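Local atomic coordinates of PPR (Rhodospirillum centenum, PDB entry 1MZU), a protein that senses light through a covalently bound 4'-hydroxycinnamic acid in this N-terminal photoactive yellow protein domain and probably relays the signal as a sensor histidine kinase. Residues E70-P73 with C74-I77; R83-D86 with G87-G91. All coordinates share one frame; numbering follows the deposited sequence.

Helix 67-71 runs out into a short turn, and contact 1 closes that turn: 70-73 doubles back on 74-77 through hydrogen bonds between residues three apart, with the chromophore linked to its middle. The chain then enters helix 78-89, whose second half and C-terminal end make up contact 2, 83-86 with 87-91. The two contacts lie in series, neither nested nor crossing, with their centres about 17 Å apart and their nearest atoms about 5 Å from each other. Contact 1 joins the two helices at the chromophore pocket, whereas contact 2 finishes the second helix before strand 94-102 of the antiparallel PAS sheet.

Contact 1: E70-P73 with C74-I77; sequences EVAP and CTNI. With HC4 (4'-hydroxycinnamic acid), chain D.
Ala-72 and Cys-74, two residues apart on one turn, both touch the chromophore. The SG of Cys-74 is bonded to C1 of 4'-hydroxycinnamic acid at 1.8 Å, forming the thioester link by which photoactive yellow proteins hold their pigment. The thioester oxygen O1 is gripped by the main chain of the same residue, Cys-74 N lying 2.9 Å away with an N-H...O angle of 154°, a bond that helps fix the rotation of the carbonyl about the link. Methyl CB of Ala-72 packs against the propenoyl tail, 3.5 Å from C3, where the tail runs into the phenol ring.

Behind this first shell, Ala-72 O takes two bonds from Thr-75. Thr-75 N lies 3.1 Å from Ala-72 O, above the carbonyl plane, and Thr-75 OG1, 2.7 Å from the same oxygen, sits nearly along the C=O axis (165°). Placing OG1 between the backbone N and the carbonyl carbon (chi1 69°) folds the hydroxyl back to this oxygen, while Thr-75 CG2 lies 3.9 Å from Ala-72 CB. A valine in place of this threonine would probably cost the carbonyl its hydroxyl donor and leave the turn that bears the chromophore less firmly fixed. One residue on, Asn-76 N donates to Pro-73 O at 3.0 Å, so successive 3-10 turns carry the cysteine.

Tyr-47 and Glu-51 hold the far end of the chromophore by hydrogen bonds. Thr-75 is buried against Phe-67 and Phe-68 of the preceding helix, Phe-80 of helix 78-89 and Phe-101 of strand 94-102, and thus seats the turn between both helices and the sheet.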
loop_
_atom_site.group_PDB
_atom_site.type_symbol
_atom_site.label_atom_id
_atom_site.label_comp_id
_atom_site.label_asym_id
_atom_site.label_seq_id
_atom_site.Cartn_x
_atom_site.Cartn_y
_atom_site.Cartn_z
ATOM N N GLU A 70 2.866 10.490 -5.337
ATOM C CA GLU A 70 4.170 10.258 -5.977
ATOM C C GLU A 70 4.502 8.857 -6.500
ATOM O O GLU A 70 4.756 8.705 -7.692
ATOM C CB GLU A 70 5.316 10.730 -5.057
ATOM C CG GLU A 70 5.270 12.212 -4.670
ATOM C CD GLU A 70 6.262 12.593 -3.579
ATOM O OE1 GLU A 70 6.158 12.069 -2.451
ATOM O OE2 GLU A 70 7.146 13.430 -3.853
ATOM N N VAL A 71 4.495 7.844 -5.622
ATOM C CA VAL A 71 4.849 6.465 -6.000
ATOM C C VAL A 71 3.820 5.698 -6.819
ATOM O O VAL A 71 4.177 5.049 -7.801
ATOM C CB VAL A 71 5.243 5.577 -4.753
ATOM C CG1 VAL A 71 5.816 4.217 -5.202
ATOM C CG2 VAL A 71 6.271 6.296 -3.901
ATOM N N ALA A 72 2.548 5.801 -6.440
ATOM C CA ALA A 72 1.496 5.064 -7.127
ATOM C C ALA A 72 0.289 5.905 -7.534
ATOM O O ALA A 72 -0.811 5.688 -7.016
ATOM C CB ALA A 72 1.058 3.889 -6.248
ATOM N N PRO A 73 0.458 6.828 -8.514
ATOM C CA PRO A 73 -0.633 7.699 -8.985
ATOM C C PRO A 73 -1.905 7.038 -9.519
ATOM O O PRO A 73 -2.982 7.627 -9.410
ATOM C CB PRO A 73 0.053 8.564 -10.036
ATOM C CG PRO A 73 1.113 7.686 -10.554
ATOM C CD PRO A 73 1.679 7.106 -9.298
ATOM N N CYS A 74 -1.795 5.812 -10.040
ATOM C CA CYS A 74 -2.954 5.060 -10.561
ATOM C C CYS A 74 -3.982 4.710 -9.481
ATOM O O CYS A 74 -5.104 4.311 -9.786
ATOM C CB CYS A 74 -2.512 3.856 -11.397
ATOM S SG CYS A 74 -1.891 2.416 -10.439
ATOM N N THR A 75 -3.560 4.822 -8.222
ATOM C CA THR A 75 -4.421 4.551 -7.077
ATOM C C THR A 75 -5.197 5.807 -6.639
ATOM O O THR A 75 -6.072 5.718 -5.783
ATOM C CB THR A 75 -3.606 4.057 -5.853
ATOM O OG1 THR A 75 -2.797 5.121 -5.331
ATOM C CG2 THR A 75 -2.726 2.866 -6.225
ATOM N N ASN A 76 -4.894 6.958 -7.248
ATOM C CA ASN A 76 -5.532 8.232 -6.890
ATOM C C ASN A 76 -6.964 8.471 -7.410
ATOM O O ASN A 76 -7.323 9.572 -7.841
ATOM C CB ASN A 76 -4.592 9.408 -7.222
ATOM C CG ASN A 76 -4.601 10.498 -6.158
ATOM O OD1 ASN A 76 -4.431 11.678 -6.470
ATOM N ND2 ASN A 76 -4.789 10.113 -4.905
ATOM N N ILE A 77 -7.773 7.415 -7.344
ATOM C CA ILE A 77 -9.176 7.419 -7.762
ATOM C C ILE A 77 -10.047 7.153 -6.504
ATOM O O ILE A 77 -9.495 6.801 -5.453
ATOM C CB ILE A 77 -9.432 6.330 -8.877
ATOM C CG1 ILE A 77 -8.927 4.943 -8.451
ATOM C CG2 ILE A 77 -8.840 6.783 -10.209
ATOM C CD1 ILE A 77 -9.463 3.824 -9.333
HETATM C C1 HC4 D . -0.196 2.792 -10.113
HETATM O O1 HC4 D . 0.349 3.894 -10.448
HETATM C C2 HC4 D . 0.438 1.772 -9.317
HETATM C C3 HC4 D . 1.723 1.830 -8.984
HETATM C "C1'" HC4 D . 2.355 1.030 -7.974
HETATM C "C2'" HC4 D . 3.786 1.220 -7.713
HETATM C "C3'" HC4 D . 4.410 0.507 -6.663
HETATM C "C4'" HC4 D . 3.626 -0.336 -5.824
HETATM C "C5'" HC4 D . 2.242 -0.514 -6.077
HETATM C "C6'" HC4 D . 1.634 0.181 -7.122
HETATM O "O4'" HC4 D . 4.170 -1.008 -4.832
#

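Contact 2: R83-D86 with G87-G91; sequences RFMD and GVTSG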
loop_
_atom_site.group_PDB
_atom_site.type_symbol
_atom_site.label_atom_id
_atom_site.label_comp_id
_atom_site.label_asym_id
_atom_site.label_seq_id
_atom_site.Cartn_x
_atom_site.Cartn_y
_atom_site.Cartn_z
ATOM N N ARG A 83 -11.151 5.673 -0.682
ATOM C CA ARG A 83 -11.431 4.676 0.366
ATOM C C ARG A 83 -10.452 4.839 1.535
ATOM O O ARG A 83 -10.829 4.689 2.697
ATOM C CB ARG A 83 -11.315 3.266 -0.202
ATOM C CG ARG A 83 -12.611 2.496 -0.198
ATOM C CD ARG A 83 -12.502 1.296 -1.081
ATOM N NE ARG A 83 -13.689 0.454 -1.085
ATOM C CZ ARG A 83 -14.082 -0.265 -2.135
ATOM N NH1 ARG A 83 -13.399 -0.227 -3.279
ATOM N NH2 ARG A 83 -15.109 -1.092 -2.019
ATOM N N PHE A 84 -9.206 5.190 1.207
ATOM C CA PHE A 84 -8.168 5.438 2.214
ATOM C C PHE A 84 -8.493 6.697 3.030
ATOM O O PHE A 84 -8.457 6.652 4.260
ATOM C CB PHE A 84 -6.766 5.567 1.565
ATOM C CG PHE A 84 -5.663 5.926 2.548
ATOM C CD1 PHE A 84 -5.133 4.947 3.406
ATOM C CD2 PHE A 84 -5.169 7.249 2.636
ATOM C CE1 PHE A 84 -4.131 5.268 4.345
ATOM C CE2 PHE A 84 -4.156 7.588 3.577
ATOM C CZ PHE A 84 -3.642 6.589 4.433
ATOM N N MET A 85 -8.811 7.795 2.337
ATOM C CA MET A 85 -9.144 9.091 2.954
ATOM C C MET A 85 -10.338 9.002 3.904
ATOM O O MET A 85 -10.313 9.594 4.983
ATOM C CB MET A 85 -9.400 10.161 1.880
ATOM C CG MET A 85 -9.650 11.606 2.418
ATOM S SD MET A 85 -11.395 11.976 2.906
ATOM C CE MET A 85 -11.246 13.584 3.728
ATOM N N ASP A 86 -11.361 8.249 3.494
ATOM C CA ASP A 86 -12.571 8.033 4.287
ATOM C C ASP A 86 -12.302 7.193 5.521
ATOM O O ASP A 86 -12.889 7.434 6.568
ATOM C CB ASP A 86 -13.670 7.370 3.447
ATOM C CG ASP A 86 -14.324 8.334 2.490
ATOM O OD1 ASP A 86 -14.462 9.523 2.837
ATOM O OD2 ASP A 86 -14.707 7.901 1.391
ATOM N N GLY A 87 -11.378 6.239 5.389
ATOM C CA GLY A 87 -10.995 5.369 6.490
ATOM C C GLY A 87 -10.233 6.097 7.588
ATOM O O GLY A 87 -10.482 5.858 8.769
ATOM N N VAL A 88 -9.366 7.034 7.187
ATOM C CA VAL A 88 -8.558 7.843 8.110
ATOM C C VAL A 88 -9.438 8.841 8.861
ATOM O O VAL A 88 -9.361 8.939 10.087
ATOM C CB VAL A 88 -7.424 8.612 7.352
ATOM C CG1 VAL A 88 -6.581 9.456 8.306
ATOM C CG2 VAL A 88 -6.521 7.640 6.642
ATOM N N THR A 89 -10.297 9.530 8.112
ATOM C CA THR A 89 -11.216 10.546 8.632
ATOM C C THR A 89 -12.305 9.992 9.572
ATOM O O THR A 89 -12.866 10.736 10.376
ATOM C CB THR A 89 -11.835 11.356 7.461
ATOM O OG1 THR A 89 -10.781 11.757 6.580
ATOM C CG2 THR A 89 -12.527 12.625 7.950
ATOM N N SER A 90 -12.580 8.690 9.481
ATOM C CA SER A 90 -13.567 8.043 10.348
ATOM C C SER A 90 -12.894 7.242 11.462
ATOM O O SER A 90 -13.576 6.609 12.285
ATOM C CB SER A 90 -14.498 7.135 9.540
ATOM O OG SER A 90 -13.816 5.992 9.050
ATOM N N GLY A 91 -11.558 7.245 11.450
ATOM C CA GLY A 91 -10.766 6.541 12.447
ATOM C C GLY A 91 -10.546 5.058 12.208
ATOM O O GLY A 91 -9.583 4.494 12.720
#
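Phe-84 and Val-88, one helical turn apart, supply the apolar part of this contact. Methyl CG2 of Val-88 sits over one face of the phenyl ring in a CH-pi contact, 3.9 Å from the ring centroid and only 17° off the ring normal. With its CG anti to the backbone N (chi1 176°), Phe-84 places its ring within touch of this methyl, CZ being the nearest ring atom. The buried ring of Phe-84 also meets that of Phe-68 on helix 67-71.

Side-chain hydroxyls provide a second kind of interaction, each bonding the carbonyl four residues back. Thr-89 OG1 donates to Met-85 O at 2.7 Å, and Thr-89 N reaches the same oxygen at 3.1 Å from the opposite face of the carbonyl plane, so a single acceptor is gripped by two donors. Beside this bond Met-85, bent at its second torsion (-85°), brings CE into van der Waals contact with Thr-89 OG1 at 3.4 Å. Ser-90 repeats the theme less tightly: OG donates to Asp-86 O at 3.0 Å, alongside a weak bond from Ser-90 N.

Backbone bonds of the regular i to i-4 kind, Gly-87 N to Arg-83 O and Val-88 N to Phe-84 O, bind the preceding turn. Past Ser-90, Gly-91 N bonds Val-88 O, and its O receives Asn-116 ND2. A glycine with positive phi, such as Gly-91, is a common way to end a helix; here Thr-89 and Ser-90 add their hydroxyl bonds where helix 78-89 of the PAS fold leads on to strand 94-102.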